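Local structure of glutaredoxin related protein (Sulfolobus solfataricus, 4MNN) at residues 147-152 with 160-165; 104-109 with 155-160; 58-63 with 131-136; 112-117 with 151-156. The protein probably acts as a protein disulfide oxidoreductase of the glutaredoxin family, exchanging thiols and disulfides with a thioredoxin-type fold. All coordinates share one frame; numbering follows the deposited sequence.

Contact 1. Residues 147-152 with 160-165; sequences KYRVLS and DKVEIP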
# COMPACT_ATOMS: atom_id res chain seq x y z
N LYS A 147 2.86 13.34 14.31
CA LYS A 147 2.79 12.50 15.48
C LYS A 147 4.06 11.66 15.57
O LYS A 147 4.63 11.45 16.67
CB LYS A 147 1.57 11.59 15.38
CG LYS A 147 1.49 10.57 16.51
CD LYS A 147 0.20 9.75 16.45
CE LYS A 147 0.19 8.69 17.55
NZ LYS A 147 -0.98 7.77 17.40
N TYR A 148 4.51 11.20 14.40
CA TYR A 148 5.72 10.38 14.34
C TYR A 148 6.98 11.16 13.99
O TYR A 148 8.04 10.58 13.72
CB TYR A 148 5.49 9.18 13.39
CG TYR A 148 4.41 8.25 13.92
CD1 TYR A 148 3.11 8.32 13.42
CD2 TYR A 148 4.66 7.38 14.98
CE1 TYR A 148 2.08 7.56 13.97
CE2 TYR A 148 3.63 6.60 15.54
CZ TYR A 148 2.35 6.70 15.02
OH TYR A 148 1.30 5.94 15.53
N ARG A 149 6.87 12.49 14.04
CA ARG A 149 8.02 13.37 13.82
C ARG A 149 8.74 13.17 12.48
O ARG A 149 9.97 13.25 12.37
CB ARG A 149 9.02 13.21 14.98
CG ARG A 149 8.41 13.52 16.37
CD ARG A 149 9.55 13.52 17.41
NE ARG A 149 9.22 14.07 18.72
CZ ARG A 149 8.07 13.91 19.37
NH1 ARG A 149 7.07 13.20 18.84
NH2 ARG A 149 7.93 14.44 20.59
N VAL A 150 7.94 12.95 11.46
CA VAL A 150 8.44 12.74 10.12
C VAL A 150 8.73 14.07 9.41
O VAL A 150 7.90 14.98 9.44
CB VAL A 150 7.39 11.91 9.31
CG1 VAL A 150 7.87 11.69 7.81
CG2 VAL A 150 7.15 10.55 10.04
N LEU A 151 9.93 14.20 8.86
CA LEU A 151 10.29 15.37 8.05
C LEU A 151 10.53 14.76 6.65
O LEU A 151 9.63 14.76 5.78
CB LEU A 151 11.55 16.09 8.61
CG LEU A 151 11.32 16.90 9.89
CD1 LEU A 151 12.65 17.47 10.38
CD2 LEU A 151 10.33 18.03 9.60
N SER A 152 11.70 14.18 6.43
CA SER A 152 11.95 13.60 5.11
C SER A 152 11.27 12.21 4.96
O SER A 152 10.97 11.50 5.96
CB SER A 152 13.46 13.47 4.86
OG SER A 152 14.06 12.46 5.67
N ASP A 160 4.96 1.71 16.33
CA ASP A 160 4.61 3.09 16.71
C ASP A 160 5.69 3.80 17.53
O ASP A 160 5.41 4.76 18.25
CB ASP A 160 3.30 3.11 17.52
CG ASP A 160 2.11 2.68 16.70
OD1 ASP A 160 1.57 3.50 15.94
OD2 ASP A 160 1.72 1.50 16.79
N LYS A 161 6.93 3.36 17.38
CA LYS A 161 8.03 3.92 18.16
C LYS A 161 8.80 4.99 17.39
O LYS A 161 9.28 4.74 16.29
CB LYS A 161 8.99 2.79 18.53
CG LYS A 161 9.66 2.88 19.89
CD LYS A 161 10.55 4.08 20.02
CE LYS A 161 11.44 3.96 21.26
NZ LYS A 161 12.42 5.09 21.32
N VAL A 162 8.92 6.18 17.97
CA VAL A 162 9.69 7.24 17.32
C VAL A 162 11.08 7.07 17.92
O VAL A 162 11.26 7.16 19.15
CB VAL A 162 9.15 8.67 17.68
CG1 VAL A 162 10.12 9.75 17.18
CG2 VAL A 162 7.82 8.87 17.08
N GLU A 163 12.07 6.79 17.07
CA GLU A 163 13.44 6.58 17.52
C GLU A 163 14.12 7.95 17.46
O GLU A 163 14.21 8.54 16.39
CB GLU A 163 14.17 5.60 16.58
CG GLU A 163 13.64 4.13 16.56
CD GLU A 163 13.77 3.42 17.91
OE1 GLU A 163 14.61 3.85 18.73
OE2 GLU A 163 13.04 2.43 18.16
N ILE A 164 14.57 8.44 18.61
CA ILE A 164 15.24 9.75 18.68
C ILE A 164 16.68 9.50 19.11
O ILE A 164 16.92 8.88 20.15
CB ILE A 164 14.58 10.67 19.76
CG1 ILE A 164 13.06 10.72 19.58
CG2 ILE A 164 15.17 12.10 19.66
CD1 ILE A 164 12.60 11.69 18.56
N PRO A 165 17.66 9.96 18.31
CA PRO A 165 19.07 9.76 18.67
C PRO A 165 19.42 10.23 20.10
O PRO A 165 18.96 11.28 20.57
CB PRO A 165 19.83 10.53 17.59
CG PRO A 165 18.82 11.57 17.10
CD PRO A 165 17.53 10.78 17.09
O HOH W 1 -0.94 4.53 18.14
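Tyr148 and Asp160 carry the polar side of this contact. The hydroxyl OH of Tyr148 donates a hydrogen bond to OD1 of Asp160. It lies 2.5 Å from that OD1, a distance so short that its exact value is doubtful. Ring and carboxylate are turned 37° against each other. The carbonyl O of Asp160 also lies at the ring edge, in the ring plane, 3.7 Å from CE2 of Tyr148. Lys147 adds weaker polar links. Its fully extended chain brings NZ 3.5 Å from OH of Tyr148, a weak hydrogen bond. A water bridges Lys147 NZ and Asp160 OD1 by two more weak bonds. On the way, CG of Lys147 sits over the rim of one face of the Tyr148 ring.

The apolar part lies further along both segments. Val162 turns its two methyl groups to different partners. CG2 rests on CA of Tyr148 at 3.8 Å, and CG1 meets CD of Arg149 at 3.8 Å. The same CD of Arg149 touches CD1 of Ile164 at 3.7 Å. Arg149 crosses both of these side chains at about a right angle.

Helix 142-147 ends in a Schellman motif, with Arg149 at positive phi as its C-prime residue. The segment 160-165 passes beside this turn.

Lys104 completes the polar cluster, with a salt bridge to Asp160 and a hydrogen bond to Tyr148 OH. Its positive charge is likely to favour the ionised carboxylate and to polarise the hydroxyl that both groups touch.

Contact 2. Residues 104-109 with 155-160; sequences KLFVTP and KIIFND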
# COMPACT_ATOMS: atom_id res chain seq x y z
N LYS A 104 4.60 1.27 9.74
CA LYS A 104 4.02 2.41 9.04
C LYS A 104 5.05 3.07 8.18
O LYS A 104 6.14 3.42 8.64
CB LYS A 104 3.48 3.45 10.02
CG LYS A 104 2.35 2.88 10.86
CD LYS A 104 1.86 3.85 11.92
CE LYS A 104 0.67 3.18 12.64
NZ LYS A 104 -0.06 4.11 13.49
N LEU A 105 4.69 3.26 6.92
CA LEU A 105 5.58 3.91 5.96
C LEU A 105 4.98 5.25 5.58
O LEU A 105 3.83 5.31 5.18
CB LEU A 105 5.71 3.05 4.69
CG LEU A 105 6.44 3.78 3.54
CD1 LEU A 105 7.89 4.03 3.95
CD2 LEU A 105 6.40 2.95 2.23
N PHE A 106 5.74 6.33 5.75
CA PHE A 106 5.31 7.65 5.33
C PHE A 106 5.97 7.98 4.01
O PHE A 106 7.18 7.79 3.85
CB PHE A 106 5.69 8.69 6.39
CG PHE A 106 4.89 8.52 7.68
CD1 PHE A 106 3.72 9.24 7.87
CD2 PHE A 106 5.24 7.54 8.60
CE1 PHE A 106 2.90 8.99 8.97
CE2 PHE A 106 4.43 7.27 9.71
CZ PHE A 106 3.26 8.00 9.88
N VAL A 107 5.17 8.48 3.08
CA VAL A 107 5.66 8.88 1.77
C VAL A 107 5.00 10.20 1.35
O VAL A 107 4.14 10.73 2.06
CB VAL A 107 5.25 7.84 0.66
CG1 VAL A 107 5.75 6.43 1.02
CG2 VAL A 107 3.70 7.82 0.49
N THR A 108 5.46 10.74 0.22
CA THR A 108 4.83 11.89 -0.43
C THR A 108 5.04 11.63 -1.93
O THR A 108 5.87 10.81 -2.30
CB THR A 108 5.47 13.26 -0.07
OG1 THR A 108 6.82 13.33 -0.57
CG2 THR A 108 5.47 13.44 1.44
N PRO A 109 4.25 12.28 -2.80
CA PRO A 109 4.38 12.10 -4.25
C PRO A 109 5.76 12.52 -4.76
O PRO A 109 6.39 11.81 -5.54
CB PRO A 109 3.27 13.00 -4.81
CG PRO A 109 2.19 12.85 -3.79
CD PRO A 109 2.98 12.96 -2.47
N LYS A 155 10.01 7.23 5.31
CA LYS A 155 10.38 7.04 6.72
C LYS A 155 9.50 5.89 7.25
O LYS A 155 8.29 5.93 7.09
CB LYS A 155 10.11 8.32 7.53
CG LYS A 155 10.55 8.18 9.02
CD LYS A 155 12.06 7.83 9.14
CE LYS A 155 12.47 7.59 10.61
NZ LYS A 155 13.91 7.09 10.76
N ILE A 156 10.12 4.87 7.84
CA ILE A 156 9.34 3.74 8.35
C ILE A 156 9.35 3.82 9.87
O ILE A 156 10.39 4.09 10.49
CB ILE A 156 9.96 2.37 7.96
CG1 ILE A 156 10.16 2.27 6.44
CG2 ILE A 156 9.06 1.25 8.44
CD1 ILE A 156 11.04 1.03 6.00
N ILE A 157 8.17 3.61 10.45
CA ILE A 157 7.99 3.61 11.90
C ILE A 157 7.57 2.19 12.28
O ILE A 157 6.61 1.66 11.73
CB ILE A 157 6.86 4.60 12.33
CG1 ILE A 157 7.20 6.02 11.86
CG2 ILE A 157 6.67 4.54 13.89
CD1 ILE A 157 8.48 6.60 12.46
N PHE A 158 8.31 1.57 13.18
CA PHE A 158 7.97 0.23 13.65
C PHE A 158 7.39 0.29 15.09
O PHE A 158 7.92 1.02 15.93
CB PHE A 158 9.22 -0.66 13.67
CG PHE A 158 9.89 -0.81 12.32
CD1 PHE A 158 10.89 0.07 11.92
CD2 PHE A 158 9.52 -1.84 11.48
CE1 PHE A 158 11.53 -0.08 10.69
CE2 PHE A 158 10.14 -2.01 10.24
CZ PHE A 158 11.16 -1.12 9.84
N ASN A 159 6.34 -0.48 15.33
CA ASN A 159 5.68 -0.58 16.64
C ASN A 159 5.31 0.77 17.21
O ASN A 159 5.31 0.94 18.44
CB ASN A 159 6.57 -1.37 17.61
CG ASN A 159 6.85 -2.78 17.11
OD1 ASN A 159 5.93 -3.56 16.91
ND2 ASN A 159 8.13 -3.10 16.88
N ASP A 160 4.96 1.71 16.33
CA ASP A 160 4.61 3.09 16.71
C ASP A 160 5.69 3.80 17.53
O ASP A 160 5.41 4.76 18.25
CB ASP A 160 3.30 3.11 17.52
CG ASP A 160 2.11 2.68 16.70
OD1 ASP A 160 1.57 3.50 15.94
OD2 ASP A 160 1.72 1.50 16.79
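Lys155 and Phe106 form an antiparallel hydrogen-bonded pair. Lys155 O accepts from Phe106 N at 2.9 Å, and Lys155 N donates to Phe106 O at 3.2 Å. The same Lys155 O lies at the edge of the Phe106 ring, in its plane. Ile156 follows as a non-hydrogen-bonded pair with Leu105. Here CG1 of Ile156 packs on CD1 of Leu105 at 3.8 Å, on the face turned to helix 114-127. Ile157 N reaches Lys104 O at 2.7 Å, and Ile157 O takes the N-H of Lys104 at 2.9 Å. On the other face, CG1 of Ile157 meets CE2 of Phe106 at 3.7 Å.

Beyond the strand, Asp160 receives the chain of Lys104. CG of Lys104 lies beside the backbone N (chi1 -63°), and the chain is extended beyond it. NZ of Lys104 makes a salt bridge to OD1 of Asp160 at 3.0 Å, nearly in line with the C-O bond. Tyr148 OH bonds to both groups. An alanine in place of Lys104 would probably leave the Asp160 carboxylate with Tyr148 but without its positive mate.

The N-to-C directions of 104-107 and 155-158 lie at 159°. Strand 155-158, outermost in the sheet, pairs antiparallel with strand 101-107, as in the thioredoxin fold.

Contact 3. Residues 58-63 with 131-136; sequences VYYTYY and VKLEIY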
# COMPACT_ATOMS: atom_id res chain seq x y z
N VAL A 58 -6.54 -8.54 5.11
CA VAL A 58 -6.14 -7.18 4.72
C VAL A 58 -4.61 -7.16 4.60
O VAL A 58 -3.90 -7.41 5.57
CB VAL A 58 -6.57 -6.12 5.78
CG1 VAL A 58 -6.06 -4.71 5.37
CG2 VAL A 58 -8.11 -6.10 5.93
N TYR A 59 -4.11 -6.92 3.39
CA TYR A 59 -2.68 -6.87 3.16
C TYR A 59 -2.10 -5.56 3.61
O TYR A 59 -1.01 -5.52 4.19
CB TYR A 59 -2.38 -7.12 1.68
CG TYR A 59 -2.57 -8.57 1.33
CD1 TYR A 59 -3.85 -9.10 1.14
CD2 TYR A 59 -1.48 -9.44 1.27
CE1 TYR A 59 -4.05 -10.48 0.89
CE2 TYR A 59 -1.66 -10.81 1.02
CZ TYR A 59 -2.95 -11.31 0.83
OH TYR A 59 -3.14 -12.67 0.57
N TYR A 60 -2.82 -4.48 3.36
CA TYR A 60 -2.38 -3.18 3.85
C TYR A 60 -3.44 -2.14 3.59
O TYR A 60 -4.42 -2.39 2.87
CB TYR A 60 -1.06 -2.77 3.15
CG TYR A 60 -1.17 -2.61 1.65
CD1 TYR A 60 -1.69 -1.45 1.09
CD2 TYR A 60 -0.77 -3.64 0.79
CE1 TYR A 60 -1.80 -1.30 -0.30
CE2 TYR A 60 -0.89 -3.51 -0.62
CZ TYR A 60 -1.40 -2.35 -1.14
OH TYR A 60 -1.55 -2.17 -2.52
N THR A 61 -3.25 -0.97 4.18
CA THR A 61 -4.13 0.17 3.96
C THR A 61 -3.17 1.29 3.57
O THR A 61 -2.12 1.47 4.21
CB THR A 61 -4.83 0.68 5.24
OG1 THR A 61 -5.67 -0.34 5.76
CG2 THR A 61 -5.71 1.91 4.91
N TYR A 62 -3.54 2.02 2.53
CA TYR A 62 -2.79 3.15 2.05
C TYR A 62 -3.68 4.36 2.37
O TYR A 62 -4.82 4.45 1.84
CB TYR A 62 -2.62 3.04 0.53
CG TYR A 62 -1.71 4.08 -0.05
CD1 TYR A 62 -0.41 3.76 -0.48
CD2 TYR A 62 -2.14 5.42 -0.20
CE1 TYR A 62 0.43 4.74 -1.04
CE2 TYR A 62 -1.32 6.40 -0.76
CZ TYR A 62 -0.04 6.06 -1.17
OH TYR A 62 0.78 7.06 -1.69
N TYR A 63 -3.19 5.23 3.24
CA TYR A 63 -3.90 6.44 3.62
C TYR A 63 -3.48 7.59 2.71
O TYR A 63 -2.41 8.18 2.88
CB TYR A 63 -3.61 6.74 5.09
CG TYR A 63 -4.16 5.66 6.01
CD1 TYR A 63 -3.32 4.65 6.52
CD2 TYR A 63 -5.51 5.68 6.40
CE1 TYR A 63 -3.81 3.70 7.40
CE2 TYR A 63 -6.02 4.73 7.30
CZ TYR A 63 -5.16 3.75 7.79
OH TYR A 63 -5.66 2.81 8.67
N VAL A 131 2.58 -8.94 10.39
CA VAL A 131 2.93 -7.53 10.23
C VAL A 131 1.63 -6.80 9.84
O VAL A 131 0.84 -7.35 9.09
CB VAL A 131 3.99 -7.33 9.10
CG1 VAL A 131 3.89 -5.92 8.50
CG2 VAL A 131 5.42 -7.51 9.66
N LYS A 132 1.41 -5.60 10.36
CA LYS A 132 0.23 -4.83 9.98
C LYS A 132 0.79 -3.59 9.29
O LYS A 132 1.26 -2.67 9.96
CB LYS A 132 -0.62 -4.42 11.19
CG LYS A 132 -1.85 -3.63 10.73
CD LYS A 132 -2.66 -3.09 11.87
CE LYS A 132 -3.96 -2.52 11.35
NZ LYS A 132 -4.84 -2.00 12.42
N LEU A 133 0.79 -3.62 7.96
CA LEU A 133 1.34 -2.53 7.13
C LEU A 133 0.34 -1.43 6.82
O LEU A 133 -0.76 -1.68 6.35
CB LEU A 133 1.87 -3.11 5.79
CG LEU A 133 2.43 -2.06 4.81
CD1 LEU A 133 3.66 -1.41 5.45
CD2 LEU A 133 2.77 -2.71 3.46
N GLU A 134 0.74 -0.19 7.08
CA GLU A 134 -0.09 0.97 6.75
C GLU A 134 0.83 1.95 6.06
O GLU A 134 1.97 2.14 6.52
CB GLU A 134 -0.68 1.59 8.02
CG GLU A 134 -1.75 0.65 8.64
CD GLU A 134 -2.32 1.14 9.96
OE1 GLU A 134 -1.56 1.26 10.94
OE2 GLU A 134 -3.53 1.39 10.00
N ILE A 135 0.35 2.56 4.98
CA ILE A 135 1.16 3.54 4.24
C ILE A 135 0.43 4.84 4.38
O ILE A 135 -0.78 4.86 4.30
CB ILE A 135 1.21 3.23 2.73
CG1 ILE A 135 1.45 1.73 2.51
CG2 ILE A 135 2.29 4.11 2.07
CD1 ILE A 135 2.77 1.21 3.02
N TYR A 136 1.16 5.93 4.61
CA TYR A 136 0.53 7.25 4.74
C TYR A 136 1.14 8.27 3.81
O TYR A 136 2.35 8.42 3.80
CB TYR A 136 0.72 7.81 6.15
CG TYR A 136 0.05 7.02 7.24
CD1 TYR A 136 0.67 5.89 7.80
CD2 TYR A 136 -1.20 7.40 7.72
CE1 TYR A 136 0.05 5.16 8.82
CE2 TYR A 136 -1.84 6.67 8.73
CZ TYR A 136 -1.21 5.56 9.28
OH TYR A 136 -1.84 4.84 10.27
O HOH W 2 -0.35 -5.97 6.89
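Tyr63 lies beside Tyr136 where two parallel strands meet in the middle of the mixed sheet. Strand 57-63 belongs to the first thioredoxin-like part of the chain and strand 131-137 to the second. The pairing therefore makes one continuous sheet from two thioredoxin-type units.

Tyr63 has the largest share of the contact. Its backbone N donates to Ile135 O at 2.7 Å. Chi1 of -65° sets CG anti to the carbonyl carbon. The ring runs alongside that of Tyr136, pointing the same way. The planes are 12° apart and the rings are offset. CD1 of Tyr63 lies over the face of Tyr136 toward its rim, 3.3 Å from CE2. CG2 of Thr61 sits over the rim of one face of the Tyr63 ring. The hydroxyl OH of Tyr63 donates to OE2 of Glu134 at 2.9 Å. An alanine in place of Tyr63 would probably leave Glu134 without its hydroxyl partner and open a gap over the face of Tyr136.

Ile135 faces the other side of the sheet. Its N is bonded to Thr61 O at 2.8 Å. Its CB packs on CD1 of Tyr62 at 3.6 Å, and CG2 lies by CE1 of the same ring.

Leu133 continues that apolar face. Its CD2 meets CB of Tyr60 at 3.8 Å, while the hydroxyl of Tyr60 is hydrogen-bonded to Ser77 OG. Thr61 N makes a weak bond to Leu133 O at 3.4 Å. A water accepts from Leu133 N and lies beside Tyr59 O.

The Tyr63 hydroxyl meets OE2 of Glu134 on its anti side, 27° out of the carboxylate plane.

Contact 4. Residues 112-117 with 151-156; sequences TKCPIT and LSVPKI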
# COMPACT_ATOMS: atom_id res chain seq x y z
N THR A 112 11.62 10.33 -4.54
CA THR A 112 12.28 9.33 -5.36
C THR A 112 12.39 7.96 -4.73
O THR A 112 12.11 6.98 -5.39
CB THR A 112 13.69 9.81 -5.78
OG1 THR A 112 13.56 10.96 -6.61
CG2 THR A 112 14.42 8.72 -6.55
N LYS A 113 12.79 7.89 -3.46
CA LYS A 113 12.94 6.58 -2.87
C LYS A 113 11.68 5.97 -2.30
O LYS A 113 11.70 4.83 -1.90
CB LYS A 113 14.03 6.57 -1.78
CG LYS A 113 15.45 6.70 -2.30
CD LYS A 113 16.47 6.58 -1.18
CE LYS A 113 16.30 7.68 -0.13
NZ LYS A 113 16.41 9.07 -0.67
N CYS A 114 10.57 6.70 -2.27
CA CYS A 114 9.38 6.13 -1.65
C CYS A 114 8.79 4.93 -2.38
O CYS A 114 8.44 3.96 -1.75
CB CYS A 114 8.30 7.20 -1.47
SG CYS A 114 8.69 8.49 -0.21
N PRO A 115 8.67 4.99 -3.72
CA PRO A 115 8.10 3.83 -4.40
C PRO A 115 8.91 2.57 -4.23
O PRO A 115 8.35 1.48 -4.21
CB PRO A 115 7.96 4.30 -5.86
CG PRO A 115 8.95 5.45 -5.97
CD PRO A 115 8.82 6.14 -4.63
N ILE A 116 10.22 2.71 -4.09
CA ILE A 116 11.10 1.57 -3.90
C ILE A 116 10.78 0.94 -2.53
O ILE A 116 10.66 -0.28 -2.39
CB ILE A 116 12.59 2.02 -3.95
CG1 ILE A 116 12.80 2.96 -5.15
CG2 ILE A 116 13.50 0.81 -4.01
CD1 ILE A 116 14.20 3.54 -5.29
N THR A 117 10.59 1.78 -1.52
CA THR A 117 10.28 1.27 -0.18
C THR A 117 8.89 0.67 -0.09
O THR A 117 8.70 -0.35 0.55
CB THR A 117 10.45 2.37 0.86
OG1 THR A 117 11.78 2.90 0.71
CG2 THR A 117 10.34 1.79 2.31
N LEU A 151 9.93 14.20 8.86
CA LEU A 151 10.29 15.37 8.05
C LEU A 151 10.53 14.76 6.65
O LEU A 151 9.63 14.76 5.78
CB LEU A 151 11.55 16.09 8.61
CG LEU A 151 11.32 16.90 9.89
CD1 LEU A 151 12.65 17.47 10.38
CD2 LEU A 151 10.33 18.03 9.60
N SER A 152 11.70 14.18 6.43
CA SER A 152 11.95 13.60 5.11
C SER A 152 11.27 12.21 4.96
O SER A 152 10.97 11.50 5.96
CB SER A 152 13.46 13.47 4.86
OG SER A 152 14.06 12.46 5.67
N VAL A 153 11.04 11.85 3.71
CA VAL A 153 10.44 10.54 3.39
C VAL A 153 11.36 9.89 2.34
O VAL A 153 12.16 10.59 1.71
CB VAL A 153 9.00 10.70 2.85
CG1 VAL A 153 8.06 11.16 3.98
CG2 VAL A 153 8.97 11.80 1.69
N PRO A 154 11.31 8.55 2.19
CA PRO A 154 10.46 7.64 2.96
C PRO A 154 10.94 7.53 4.40
O PRO A 154 12.14 7.69 4.69
CB PRO A 154 10.62 6.30 2.23
CG PRO A 154 12.04 6.38 1.71
CD PRO A 154 12.08 7.80 1.17
N LYS A 155 10.01 7.23 5.31
CA LYS A 155 10.38 7.04 6.72
C LYS A 155 9.50 5.89 7.25
O LYS A 155 8.29 5.93 7.09
CB LYS A 155 10.11 8.32 7.53
CG LYS A 155 10.55 8.18 9.02
CD LYS A 155 12.06 7.83 9.14
CE LYS A 155 12.47 7.59 10.61
NZ LYS A 155 13.91 7.09 10.76
N ILE A 156 10.12 4.87 7.84
CA ILE A 156 9.34 3.74 8.35
C ILE A 156 9.35 3.82 9.87
O ILE A 156 10.39 4.09 10.49
CB ILE A 156 9.96 2.37 7.96
CG1 ILE A 156 10.16 2.27 6.44
CG2 ILE A 156 9.06 1.25 8.44
CD1 ILE A 156 11.04 1.03 6.00
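Cys114 and Pro154 come together at the start of helix 114-127. All contact between the segments is by packing.

The sulfur does much of the touching. SG of Cys114 lies 3.6 Å from N of Pro154 and 3.7 Å from its CD. It also meets Val153, with CB at 3.8 Å from the same SG. Chi1 of -69° places SG beside the backbone N of Cys114, anti to the carbonyl carbon. SG is bonded to Cys111 in the disulfide, and Pro154 also touches Cys111. The peptide bond between Val153 and Pro154 is cis.

Aliphatic contacts lie round the proline ring and beyond it. CD of Pro154 also meets CB of Lys113 at 3.7 Å. Further along the helix, the Thr117 side chain reaches across with two branches. CG2 of Thr117 packs on CD1 of Ile156 at 3.8 Å. OG1 of Thr117 lies 3.6 Å from CG of Pro154. The proline ring thus meets CB of Lys113, SG of Cys114 and OG1 of Thr117.

Within 112-117, OG1 of Thr117 donates to Lys113 O at 3.2 Å, tilted 33° from the carbonyl plane. Thr117 N donates to that same oxygen, which is thus held by two donors from one residue. The side-chain bond is likely to hold the Thr117 side chain in this rotation, with CG2 toward Ile156.

A cis-proline packed against a CxxC disulfide at a helix start is a hallmark of the thioredoxin fold. The pair Cys111 and Cys114 is consistent with the redox site of this protein.

How the contacts relate
Contact 3 is the buried one, at the middle of the sheet, where the two thioredoxin-type parts meet. Contact 2 is partly buried and lies nearer the sheet's edge. Contacts 1 and 4 are surface contacts made by loops and a helix start. Strand 101-107 of contact 2 lies next to strand 131-137 of contact 3 and bonds to it through Leu105 and Val107. Contacts 2 and 4 both use strand 155-158, while contacts 1 and 2 share Asp160. Backbone hydrogen bonds dominate contacts 2 and 3. Contact 1 relies on a charged and hydroxyl cluster plus aliphatic packing. Contact 4 has packing alone between its segments, round a disulfide sulfur.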